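Local coordinates for protein 4'-phospho-dehydrooxetanocin synthase (PDB 5UL3) that catalyses the cobalamin-dependent, radical S-adenosylmethionine-driven oxidative ring contraction of dAMP to an oxetane aldehyde in the biosynthesis of oxetanocin A, at residues L658-I670 with M690-R702. Sequence-based numbering, arbitrary orientation.
Sequences LSDFLRMHSMEHI and MTNWQLIMEKLLR. With EDO (1,2-ethanediol), chain B.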
# COMPACT_ATOMS: atom_id res chain seq x y z
N LEU A 658 13.58 12.35 -33.09
CA LEU A 658 13.17 11.06 -33.63
C LEU A 658 14.18 10.56 -34.66
O LEU A 658 14.50 9.37 -34.70
CB LEU A 658 11.77 11.17 -34.23
CG LEU A 658 10.64 11.26 -33.20
CD1 LEU A 658 9.35 11.75 -33.84
CD2 LEU A 658 10.44 9.91 -32.52
N SER A 659 14.70 11.46 -35.49
CA SER A 659 15.70 11.05 -36.48
C SER A 659 16.98 10.58 -35.80
O SER A 659 17.55 9.55 -36.19
CB SER A 659 15.98 12.20 -37.44
OG SER A 659 16.71 11.75 -38.56
N ASP A 660 17.44 11.30 -34.78
CA ASP A 660 18.59 10.85 -33.99
C ASP A 660 18.36 9.46 -33.41
O ASP A 660 19.23 8.60 -33.46
CB ASP A 660 18.90 11.85 -32.88
CG ASP A 660 19.65 13.06 -33.37
OD1 ASP A 660 19.96 13.12 -34.58
OD2 ASP A 660 19.94 13.95 -32.54
N PHE A 661 17.17 9.25 -32.82
CA PHE A 661 16.87 7.97 -32.20
C PHE A 661 16.86 6.85 -33.23
O PHE A 661 17.47 5.79 -33.03
CB PHE A 661 15.53 8.06 -31.45
CG PHE A 661 15.06 6.76 -30.88
CD1 PHE A 661 15.55 6.31 -29.66
CD2 PHE A 661 14.13 5.99 -31.55
CE1 PHE A 661 15.11 5.12 -29.12
CE2 PHE A 661 13.69 4.79 -31.02
CZ PHE A 661 14.18 4.35 -29.81
N LEU A 662 16.15 7.06 -34.35
CA LEU A 662 16.11 6.05 -35.40
C LEU A 662 17.49 5.76 -35.95
O LEU A 662 17.83 4.60 -36.25
CB LEU A 662 15.18 6.49 -36.53
CG LEU A 662 13.70 6.60 -36.15
CD1 LEU A 662 12.82 7.02 -37.32
CD2 LEU A 662 13.26 5.28 -35.58
N ARG A 663 18.32 6.79 -36.09
CA ARG A 663 19.67 6.59 -36.61
C ARG A 663 20.52 5.81 -35.62
O ARG A 663 21.32 4.95 -36.01
CB ARG A 663 20.31 7.94 -36.94
CG ARG A 663 21.72 7.83 -37.48
CD ARG A 663 22.25 9.19 -37.91
NE ARG A 663 22.34 10.12 -36.79
CZ ARG A 663 23.39 10.21 -35.97
NH1 ARG A 663 24.44 9.42 -36.15
NH2 ARG A 663 23.38 11.09 -34.98
N MET A 664 20.36 6.09 -34.32
CA MET A 664 21.07 5.32 -33.31
C MET A 664 20.70 3.84 -33.35
O MET A 664 21.51 3.00 -32.93
CB MET A 664 20.77 5.89 -31.92
CG MET A 664 21.58 5.28 -30.80
SD MET A 664 20.93 5.71 -29.17
CE MET A 664 19.30 4.98 -29.25
N HIS A 665 19.52 3.51 -33.86
CA HIS A 665 19.06 2.12 -33.94
C HIS A 665 19.05 1.58 -35.36
O HIS A 665 18.58 0.46 -35.58
CB HIS A 665 17.67 1.99 -33.31
CG HIS A 665 17.70 1.98 -31.81
ND1 HIS A 665 16.61 2.35 -31.05
CD2 HIS A 665 18.68 1.66 -30.94
CE1 HIS A 665 16.93 2.25 -29.77
NE2 HIS A 665 18.18 1.84 -29.68
N SER A 666 19.54 2.35 -36.34
CA SER A 666 19.60 1.91 -37.73
C SER A 666 18.21 1.58 -38.27
O SER A 666 17.99 0.53 -38.88
CB SER A 666 20.55 0.72 -37.89
OG SER A 666 21.73 0.92 -37.15
N MET A 667 17.26 2.48 -38.03
CA MET A 667 15.90 2.31 -38.51
C MET A 667 15.39 3.61 -39.12
O MET A 667 14.22 3.97 -38.99
CB MET A 667 14.97 1.82 -37.40
CG MET A 667 15.37 0.49 -36.77
SD MET A 667 15.10 -0.96 -37.83
CE MET A 667 13.34 -0.83 -38.17
N GLU A 668 16.28 4.32 -39.83
CA GLU A 668 15.93 5.62 -40.40
C GLU A 668 14.82 5.53 -41.44
O GLU A 668 14.13 6.53 -41.67
CB GLU A 668 17.18 6.25 -41.04
CG GLU A 668 18.40 6.29 -40.13
CD GLU A 668 19.24 5.02 -40.18
OE1 GLU A 668 18.68 3.93 -40.44
OE2 GLU A 668 20.46 5.11 -39.97
N HIS A 669 14.62 4.37 -42.07
CA HIS A 669 13.52 4.21 -43.01
C HIS A 669 12.16 4.41 -42.35
O HIS A 669 11.23 4.93 -42.98
CB HIS A 669 13.60 2.83 -43.68
CG HIS A 669 13.99 1.73 -42.75
ND1 HIS A 669 15.28 1.58 -42.27
CD2 HIS A 669 13.28 0.70 -42.23
CE1 HIS A 669 15.33 0.52 -41.49
NE2 HIS A 669 14.13 -0.03 -41.44
N ILE A 670 12.03 4.00 -41.09
CA ILE A 670 10.80 4.19 -40.31
C ILE A 670 10.37 5.65 -40.29
O ILE A 670 9.54 6.08 -41.09
CB ILE A 670 10.98 3.66 -38.87
CG1 ILE A 670 11.50 2.22 -38.89
CG2 ILE A 670 9.68 3.77 -38.07
CD1 ILE A 670 10.71 1.31 -39.80
N MET A 690 1.63 2.87 -35.78
CA MET A 690 2.18 2.02 -34.72
C MET A 690 2.75 0.73 -35.28
O MET A 690 3.79 0.26 -34.81
CB MET A 690 1.11 1.73 -33.67
CG MET A 690 1.63 0.98 -32.46
SD MET A 690 0.52 1.07 -31.04
CE MET A 690 -0.92 0.17 -31.60
N THR A 691 2.09 0.14 -36.29
CA THR A 691 2.67 -1.02 -36.97
C THR A 691 4.08 -0.71 -37.47
O THR A 691 4.98 -1.55 -37.40
CB THR A 691 1.78 -1.46 -38.13
OG1 THR A 691 0.54 -1.97 -37.63
CG2 THR A 691 2.46 -2.54 -38.96
N ASN A 692 4.28 0.52 -37.96
CA ASN A 692 5.59 0.92 -38.46
C ASN A 692 6.59 1.01 -37.32
O ASN A 692 7.72 0.53 -37.44
CB ASN A 692 5.47 2.26 -39.19
CG ASN A 692 6.48 2.39 -40.31
OD1 ASN A 692 7.23 3.37 -40.37
ND2 ASN A 692 6.51 1.40 -41.19
N TRP A 693 6.20 1.63 -36.21
CA TRP A 693 7.09 1.74 -35.07
C TRP A 693 7.41 0.37 -34.48
O TRP A 693 8.50 0.15 -33.96
CB TRP A 693 6.46 2.63 -34.01
CG TRP A 693 7.44 3.09 -33.00
CD1 TRP A 693 7.58 2.62 -31.71
CD2 TRP A 693 8.44 4.09 -33.18
NE1 TRP A 693 8.60 3.29 -31.08
CE2 TRP A 693 9.14 4.20 -31.96
CE3 TRP A 693 8.81 4.91 -34.25
CZ2 TRP A 693 10.19 5.09 -31.79
CZ3 TRP A 693 9.85 5.80 -34.08
CH2 TRP A 693 10.53 5.89 -32.85
N GLN A 694 6.46 -0.57 -34.56
CA GLN A 694 6.67 -1.91 -34.03
C GLN A 694 7.85 -2.61 -34.68
O GLN A 694 8.43 -3.52 -34.08
CB GLN A 694 5.39 -2.73 -34.20
CG GLN A 694 5.48 -4.15 -33.63
CD GLN A 694 4.18 -4.92 -33.76
OE1 GLN A 694 3.68 -5.12 -34.86
NE2 GLN A 694 3.63 -5.36 -32.63
N LEU A 695 8.24 -2.20 -35.90
CA LEU A 695 9.44 -2.75 -36.51
C LEU A 695 10.69 -2.47 -35.68
O LEU A 695 11.67 -3.22 -35.76
CB LEU A 695 9.61 -2.17 -37.92
CG LEU A 695 8.50 -2.52 -38.90
CD1 LEU A 695 8.67 -1.69 -40.18
CD2 LEU A 695 8.52 -4.01 -39.22
N ILE A 696 10.67 -1.41 -34.86
CA ILE A 696 11.81 -1.17 -33.98
C ILE A 696 11.79 -2.15 -32.82
O ILE A 696 12.84 -2.65 -32.40
CB ILE A 696 11.82 0.28 -33.48
CG1 ILE A 696 11.74 1.25 -34.67
CG2 ILE A 696 13.09 0.55 -32.68
CD1 ILE A 696 11.50 2.66 -34.24
N MET A 697 10.61 -2.45 -32.28
CA MET A 697 10.52 -3.49 -31.26
C MET A 697 10.96 -4.84 -31.82
O MET A 697 11.59 -5.63 -31.12
CB MET A 697 9.09 -3.57 -30.72
CG MET A 697 8.94 -4.50 -29.53
SD MET A 697 9.72 -3.82 -28.05
CE MET A 697 9.53 -5.25 -27.01
N GLU A 698 10.63 -5.12 -33.09
CA GLU A 698 11.10 -6.37 -33.68
C GLU A 698 12.62 -6.43 -33.67
O GLU A 698 13.20 -7.48 -33.36
CB GLU A 698 10.59 -6.54 -35.12
CG GLU A 698 11.05 -7.89 -35.70
CD GLU A 698 10.86 -8.04 -37.21
OE1 GLU A 698 10.51 -7.06 -37.88
OE2 GLU A 698 11.07 -9.17 -37.71
N LYS A 699 13.28 -5.31 -33.97
CA LYS A 699 14.73 -5.30 -34.00
C LYS A 699 15.31 -5.67 -32.65
O LYS A 699 16.25 -6.48 -32.56
CB LYS A 699 15.24 -3.92 -34.45
CG LYS A 699 16.75 -3.80 -34.43
CD LYS A 699 17.23 -2.67 -35.32
CE LYS A 699 18.75 -2.69 -35.44
NZ LYS A 699 19.39 -2.45 -34.11
N LEU A 700 14.75 -5.11 -31.58
CA LEU A 700 15.15 -5.50 -30.23
C LEU A 700 14.94 -6.99 -29.99
O LEU A 700 15.82 -7.68 -29.48
CB LEU A 700 14.36 -4.68 -29.20
CG LEU A 700 14.44 -5.15 -27.74
CD1 LEU A 700 15.88 -5.11 -27.28
CD2 LEU A 700 13.53 -4.29 -26.79
N LEU A 701 13.77 -7.50 -30.35
CA LEU A 701 13.48 -8.88 -30.01
C LEU A 701 14.26 -9.86 -30.89
O LEU A 701 14.46 -11.01 -30.48
CB LEU A 701 11.97 -9.13 -30.10
CG LEU A 701 11.14 -8.33 -29.06
CD1 LEU A 701 9.67 -8.65 -29.19
CD2 LEU A 701 11.64 -8.62 -27.62
N ARG A 702 14.73 -9.42 -32.06
CA ARG A 702 15.64 -10.26 -32.84
C ARG A 702 16.99 -10.40 -32.13
O ARG A 702 17.61 -11.47 -32.19
CB ARG A 702 15.83 -9.68 -34.25
CG ARG A 702 14.60 -9.75 -35.15
CD ARG A 702 14.13 -11.19 -35.41
NE ARG A 702 12.93 -11.20 -36.26
CZ ARG A 702 12.23 -12.29 -36.57
NH1 ARG A 702 12.62 -13.48 -36.13
NH2 ARG A 702 11.16 -12.19 -37.34
C1 EDO B . 18.65 -1.92 -30.99
O1 EDO B . 17.82 -1.36 -32.01
C2 EDO B . 18.05 -3.25 -30.55
O2 EDO B . 18.80 -3.78 -29.45
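Trp-693 and Phe-661 meet rim to rim: their planes lie only 16° apart, yet neither ring lies over the face of the other, so this is not a stack. The closest atoms are Phe-661 CE2 and Trp-693 CZ2, at 3.6 Å. With CG anti to the backbone N (chi1 -164°), Trp-693 carries the indole back toward 658-670, although its CB points away. Leu-658 CD2 meets the indole at CH2 and Leu-662 CD2 at CZ3, while Ile-696 CD1 lies over one face, offset toward the rim. That methyl also presses on Leu-662 CD2 at 3.4 Å, tighter than ordinary van der Waals contact.

A Schellman motif ends the helix (Met-667 N to Leu-662 O, Ser-666 N to Arg-663 O, Ser-666 at positive phi), after which Met-667 and Ile-670 face 690-702. Met-667, bent at chi2 and chi3, runs antiparallel to Lys-699, its SD 3.7 Å from Lys-699 CD. Lys-699 NZ makes a weak 2.8 Å hydrogen bond to O1 of 1,2-ethanediol, probably from the crystallisation liquor, which lies over one face of His-665. Ile-670 lies along the helix: CG2 is 3.4 Å from Asn-692 OD1 and CD1 3.6 Å from Leu-695 CD1.

The contact, probably within the C-terminal helix bundle, joins helices 652-664 and 683-709, whose segment axes cross at 36°. Helix 620-648 adjoins both, accepting the indole NE1 hydrogen bond at Ile-636 O; helices 588-617 and 720-730 both touch Met-697 and Leu-701.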